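Sialidase B (Streptococcus pneumoniae serotype 4, PDB 4XJW) cleaves terminal alpha-linked sialic acids from oligosaccharides, glycoproteins and glycolipids, as a family 33 glycosidase and intramolecular trans-sialidase. Local coordinates at residues I66-I78 with N86-K98. The protein carries 1 engineered substitution. Sequence-based numbering, arbitrary orientation.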
loop_
_atom_site.group_PDB
_atom_site.type_symbol
_atom_site.label_atom_id
_atom_site.label_comp_id
_atom_site.label_asym_id
_atom_site.label_seq_id
_atom_site.Cartn_x
_atom_site.Cartn_y
_atom_site.Cartn_z
ATOM N N ILE A 66 10.091 24.110 -11.627
ATOM C CA ILE A 66 9.336 23.166 -10.813
ATOM C C ILE A 66 8.037 22.909 -11.572
ATOM O O ILE A 66 7.265 23.838 -11.822
ATOM C CB ILE A 66 9.035 23.730 -9.413
ATOM C CG1 ILE A 66 10.329 23.960 -8.633
ATOM C CG2 ILE A 66 8.111 22.784 -8.652
ATOM C CD1 ILE A 66 10.150 24.845 -7.379
ATOM N N PHE A 67 7.798 21.661 -11.962
ATOM C CA PHE A 67 6.609 21.348 -12.762
ATOM C C PHE A 67 5.741 20.271 -12.121
ATOM O O PHE A 67 6.175 19.569 -11.192
ATOM C CB PHE A 67 6.988 20.926 -14.190
ATOM C CG PHE A 67 7.714 19.602 -14.263
ATOM C CD1 PHE A 67 7.006 18.412 -14.407
ATOM C CD2 PHE A 67 9.102 19.550 -14.176
ATOM C CE1 PHE A 67 7.667 17.194 -14.455
ATOM C CE2 PHE A 67 9.776 18.337 -14.238
ATOM C CZ PHE A 67 9.050 17.150 -14.370
ATOM N N MET A 68 4.514 20.153 -12.621
ATOM C CA MET A 68 3.620 19.070 -12.239
ATOM C C MET A 68 2.894 18.535 -13.463
ATOM O O MET A 68 2.893 19.156 -14.538
ATOM C CB MET A 68 2.588 19.523 -11.209
ATOM C CG MET A 68 1.652 20.609 -11.722
ATOM S SD MET A 68 0.352 21.043 -10.544
ATOM C CE MET A 68 -0.777 19.668 -10.726
ATOM N N ARG A 69 2.269 17.381 -13.289
ATOM C CA ARG A 69 1.459 16.768 -14.335
ATOM C C ARG A 69 0.074 16.502 -13.784
ATOM O O ARG A 69 -0.111 16.431 -12.561
ATOM C CB ARG A 69 2.078 15.453 -14.817
ATOM C CG ARG A 69 3.411 15.602 -15.526
ATOM C CD ARG A 69 3.860 14.273 -16.128
ATOM N NE ARG A 69 5.176 14.370 -16.757
ATOM C CZ ARG A 69 5.381 14.713 -18.028
ATOM N NH1 ARG A 69 4.359 14.999 -18.824
ATOM N NH2 ARG A 69 6.618 14.783 -18.504
ATOM N N ASP A 70 -0.902 16.354 -14.673
ATOM C CA ASP A 70 -2.266 16.120 -14.215
ATOM C C ASP A 70 -2.476 14.709 -13.643
ATOM O O ASP A 70 -3.578 14.359 -13.233
ATOM C CB ASP A 70 -3.302 16.469 -15.293
ATOM C CG ASP A 70 -3.248 15.543 -16.493
ATOM O OD1 ASP A 70 -2.408 14.624 -16.510
ATOM O OD2 ASP A 70 -4.052 15.756 -17.426
ATOM N N SER A 71 -1.402 13.921 -13.615
ATOM C CA SER A 71 -1.380 12.611 -12.970
ATOM C C SER A 71 -1.064 12.765 -11.494
ATOM O O SER A 71 -1.208 11.817 -10.727
ATOM C CB SER A 71 -0.276 11.762 -13.582
ATOM O OG SER A 71 0.984 12.370 -13.334
ATOM N N GLY A 72 -0.608 13.953 -11.108
ATOM C CA GLY A 72 -0.192 14.193 -9.738
ATOM C C GLY A 72 1.317 14.129 -9.555
ATOM O O GLY A 72 1.805 14.297 -8.435
ATOM N N GLU A 73 2.052 13.878 -10.642
ATOM C CA GLU A 73 3.510 13.874 -10.608
ATOM C C GLU A 73 4.059 15.274 -10.329
ATOM O O GLU A 73 3.500 16.266 -10.795
ATOM C CB GLU A 73 4.040 13.353 -11.947
ATOM C CG GLU A 73 5.558 13.413 -12.136
ATOM C CD GLU A 73 5.970 12.793 -13.449
ATOM O OE1 GLU A 73 5.426 11.721 -13.777
ATOM O OE2 GLU A 73 6.809 13.393 -14.156
ATOM N N ILE A 74 5.145 15.353 -9.565
ATOM C CA ILE A 74 5.874 16.601 -9.367
ATOM C C ILE A 74 7.314 16.385 -9.823
ATOM O O ILE A 74 7.852 15.281 -9.700
ATOM C CB ILE A 74 5.848 17.043 -7.876
ATOM C CG1 ILE A 74 6.205 18.526 -7.718
ATOM C CG2 ILE A 74 6.795 16.197 -7.044
ATOM C CD1 ILE A 74 5.102 19.475 -8.158
ATOM N N GLY A 75 7.947 17.431 -10.352
ATOM C CA GLY A 75 9.328 17.310 -10.762
ATOM C C GLY A 75 10.032 18.638 -10.906
ATOM O O GLY A 75 9.425 19.709 -10.722
ATOM N N VAL A 76 11.330 18.555 -11.190
ATOM C CA VAL A 76 12.127 19.729 -11.523
ATOM C C VAL A 76 12.983 19.445 -12.750
ATOM O O VAL A 76 13.341 18.297 -13.033
ATOM C CB VAL A 76 13.071 20.187 -10.393
ATOM C CG1 VAL A 76 12.281 20.636 -9.163
ATOM C CG2 VAL A 76 14.073 19.095 -10.047
ATOM N N GLU A 77 13.311 20.517 -13.464
ATOM C CA GLU A 77 14.310 20.491 -14.513
ATOM C C GLU A 77 15.403 21.479 -14.122
ATOM O O GLU A 77 15.112 22.551 -13.586
ATOM C CB GLU A 77 13.697 20.938 -15.827
ATOM C CG GLU A 77 12.662 20.026 -16.400
ATOM C CD GLU A 77 12.550 20.236 -17.885
ATOM O OE1 GLU A 77 13.416 19.717 -18.623
ATOM O OE2 GLU A 77 11.625 20.956 -18.305
ATOM N N ILE A 78 16.658 21.104 -14.364
ATOM C CA ILE A 78 17.785 22.000 -14.116
ATOM C C ILE A 78 18.724 21.873 -15.303
ATOM O O ILE A 78 19.365 20.834 -15.488
ATOM C CB ILE A 78 18.506 21.684 -12.783
ATOM C CG1 ILE A 78 17.512 21.234 -11.715
ATOM C CG2 ILE A 78 19.266 22.895 -12.286
ATOM C CD1 ILE A 78 18.001 20.099 -10.860
ATOM N N ASN A 86 21.774 18.612 -18.071
ATOM C CA ASN A 86 20.333 18.539 -18.247
ATOM C C ASN A 86 19.720 17.553 -17.274
ATOM O O ASN A 86 19.579 16.369 -17.575
ATOM C CB ASN A 86 19.974 18.158 -19.676
ATOM C CG ASN A 86 20.369 19.222 -20.670
ATOM O OD1 ASN A 86 19.685 20.234 -20.805
ATOM N ND2 ASN A 86 21.480 19.006 -21.367
ATOM N N TYR A 87 19.349 18.054 -16.107
ATOM C CA TYR A 87 18.804 17.200 -15.071
ATOM C C TYR A 87 17.282 17.248 -15.079
ATOM O O TYR A 87 16.682 18.311 -15.240
ATOM C CB TYR A 87 19.335 17.627 -13.709
ATOM C CG TYR A 87 20.819 17.425 -13.511
ATOM C CD1 TYR A 87 21.490 16.371 -14.126
ATOM C CD2 TYR A 87 21.550 18.292 -12.707
ATOM C CE1 TYR A 87 22.853 16.187 -13.938
ATOM C CE2 TYR A 87 22.905 18.111 -12.511
ATOM C CZ TYR A 87 23.551 17.061 -13.129
ATOM O OH TYR A 87 24.903 16.887 -12.939
ATOM N N LEU A 88 16.670 16.081 -14.931
ATOM C CA LEU A 88 15.231 15.976 -14.764
ATOM C C LEU A 88 14.987 14.987 -13.634
ATOM O O LEU A 88 15.367 13.816 -13.740
ATOM C CB LEU A 88 14.570 15.491 -16.061
ATOM C CG LEU A 88 13.104 15.062 -15.912
ATOM C CD1 LEU A 88 12.224 16.254 -15.679
ATOM C CD2 LEU A 88 12.622 14.273 -17.129
ATOM N N PHE A 89 14.381 15.467 -12.549
ATOM C CA PHE A 89 14.029 14.610 -11.411
ATOM C C PHE A 89 12.545 14.730 -11.146
ATOM O O PHE A 89 11.994 15.825 -11.176
ATOM C CB PHE A 89 14.781 15.031 -10.147
ATOM C CG PHE A 89 16.254 15.143 -10.342
ATOM C CD1 PHE A 89 16.997 14.030 -10.707
ATOM C CD2 PHE A 89 16.897 16.356 -10.173
ATOM C CE1 PHE A 89 18.368 14.125 -10.901
ATOM C CE2 PHE A 89 18.265 16.458 -10.364
ATOM C CZ PHE A 89 18.996 15.340 -10.727
ATOM N N SER A 90 11.894 13.607 -10.872
ATOM C CA SER A 90 10.460 13.648 -10.642
ATOM C C SER A 90 10.004 12.418 -9.883
ATOM O O SER A 90 10.736 11.429 -9.788
ATOM C CB SER A 90 9.711 13.735 -11.976
ATOM O OG SER A 90 9.817 12.500 -12.663
ATOM N N ARG A 91 8.797 12.485 -9.331
ATOM C CA ARG A 91 8.145 11.294 -8.833
ATOM C C ARG A 91 6.647 11.368 -9.084
ATOM O O ARG A 91 6.014 12.385 -8.797
ATOM C CB ARG A 91 8.384 11.085 -7.341
ATOM C CG ARG A 91 8.094 9.648 -6.933
ATOM C CD ARG A 91 7.847 9.542 -5.430
ATOM N NE ARG A 91 6.476 9.892 -5.071
ATOM C CZ ARG A 91 5.988 9.787 -3.839
ATOM N NH1 ARG A 91 6.773 9.344 -2.862
ATOM N NH2 ARG A 91 4.721 10.125 -3.599
ATOM N N PRO A 92 6.069 10.278 -9.599
ATOM C CA PRO A 92 4.611 10.205 -9.748
ATOM C C PRO A 92 3.881 10.330 -8.405
ATOM O O PRO A 92 4.513 10.199 -7.341
ATOM C CB PRO A 92 4.398 8.798 -10.314
ATOM C CG PRO A 92 5.659 8.559 -11.121
ATOM C CD PRO A 92 6.746 9.146 -10.260
ATOM N N ALA A 93 2.571 10.583 -8.480
ATOM C CA ALA A 93 1.658 10.505 -7.333
ATOM C C ALA A 93 2.182 11.255 -6.119
ATOM O O ALA A 93 2.276 10.688 -5.035
ATOM C CB ALA A 93 1.369 9.040 -6.976
ATOM N N SER A 94 2.523 12.523 -6.303
ATOM C CA SER A 94 3.068 13.331 -5.206
ATOM C C SER A 94 2.109 14.387 -4.639
ATOM O O SER A 94 2.419 15.003 -3.616
ATOM C CB SER A 94 4.378 13.987 -5.648
ATOM O OG SER A 94 5.371 13.011 -5.894
ATOM N N LEU A 95 0.965 14.602 -5.293
ATOM C CA LEU A 95 0.111 15.761 -4.998
ATOM C C LEU A 95 -1.311 15.392 -4.603
ATOM O O LEU A 95 -1.802 14.314 -4.924
ATOM C CB LEU A 95 0.003 16.658 -6.243
ATOM C CG LEU A 95 1.284 17.305 -6.746
ATOM C CD1 LEU A 95 1.028 18.050 -8.054
ATOM C CD2 LEU A 95 1.837 18.258 -5.721
ATOM N N TRP A 96 -1.972 16.314 -3.910
ATOM C CA TRP A 96 -3.416 16.262 -3.728
ATOM C C TRP A 96 -4.082 17.314 -4.599
ATOM O O TRP A 96 -3.471 18.341 -4.928
ATOM C CB TRP A 96 -3.760 16.519 -2.264
ATOM C CG TRP A 96 -3.819 15.253 -1.453
ATOM C CD1 TRP A 96 -2.757 14.568 -0.918
ATOM C CD2 TRP A 96 -4.997 14.510 -1.102
ATOM N NE1 TRP A 96 -3.214 13.447 -0.245
ATOM C CE2 TRP A 96 -4.582 13.389 -0.349
ATOM C CE3 TRP A 96 -6.362 14.674 -1.366
ATOM C CZ2 TRP A 96 -5.487 12.440 0.146
ATOM C CZ3 TRP A 96 -7.258 13.742 -0.864
ATOM C CH2 TRP A 96 -6.815 12.637 -0.117
ATOM N N GLY A 97 -5.332 17.067 -4.974
ATOM C CA GLY A 97 -6.077 17.997 -5.811
ATOM C C GLY A 97 -7.219 18.656 -5.056
ATOM O O GLY A 97 -7.232 19.884 -4.862
ATOM N N LYS A 98 -8.167 17.828 -4.608
ATOM C CA LYS A 98 -9.350 18.289 -3.878
ATOM C C LYS A 98 -9.654 17.370 -2.702
ATOM O O LYS A 98 -9.297 16.193 -2.713
ATOM C CB LYS A 98 -10.586 18.314 -4.788
ATOM C CG LYS A 98 -10.582 19.393 -5.860
ATOM C CD LYS A 98 -11.895 19.423 -6.649
ATOM C CE LYS A 98 -12.988 20.191 -5.902
ATOM N NZ LYS A 98 -14.348 19.890 -6.437
HETATM O O HOH W 1 1.116 10.213 -10.865
HETATM O O HOH W 2 15.794 18.379 -18.079
#
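Strands 74-78 and 86-91 run antiparallel at 174°, joined by paired backbone bonds at Ile74-Arg91, Val76-Phe89 and Ile78-Tyr87; beyond them Ser94 N reaches Gly72 O at 2.9 Å, from above the carbonyl plane. On the face carrying Ile74, Val76 and Ile78, Phe89 offers its ring edge: Ile78 CD1 lies 3.7 Å from CE2, and Val76 CG2 3.9 Å from CD2. Ile74 CG2 abuts Ser94 CB. Leu95, directed toward 66-78, sets CD1 against Met68 CE at 3.6 Å, the two side chains crossing at about a right angle. Strand 85-91 of this hairpin is the edge of one sheet of the N-terminal concanavalin-like beta sandwich, and the hairpin's apolar face packs on strands 102-113 and 118-123 of the other sheet. On the opposite face Gly75 CA lies 3.6 Å from the plane of the Phe67 ring, offset toward its rim. Leu88, its CG turned away from the backbone N (chi1 168°), brings CD1 to 3.5 Å from Phe67 CE2. Glu73 runs extended past the Arg91 carbonyl; its OE2 forms a salt bridge with Arg69 NE (3.2 Å) and accepts a weak hydrogen bond from Ser90 OG. One water links Ser71 O to Ala93 N, another Glu77 OE1 to Tyr87 O, while Glu77 OE2 is hydrogen-bonded to Tyr63 OH.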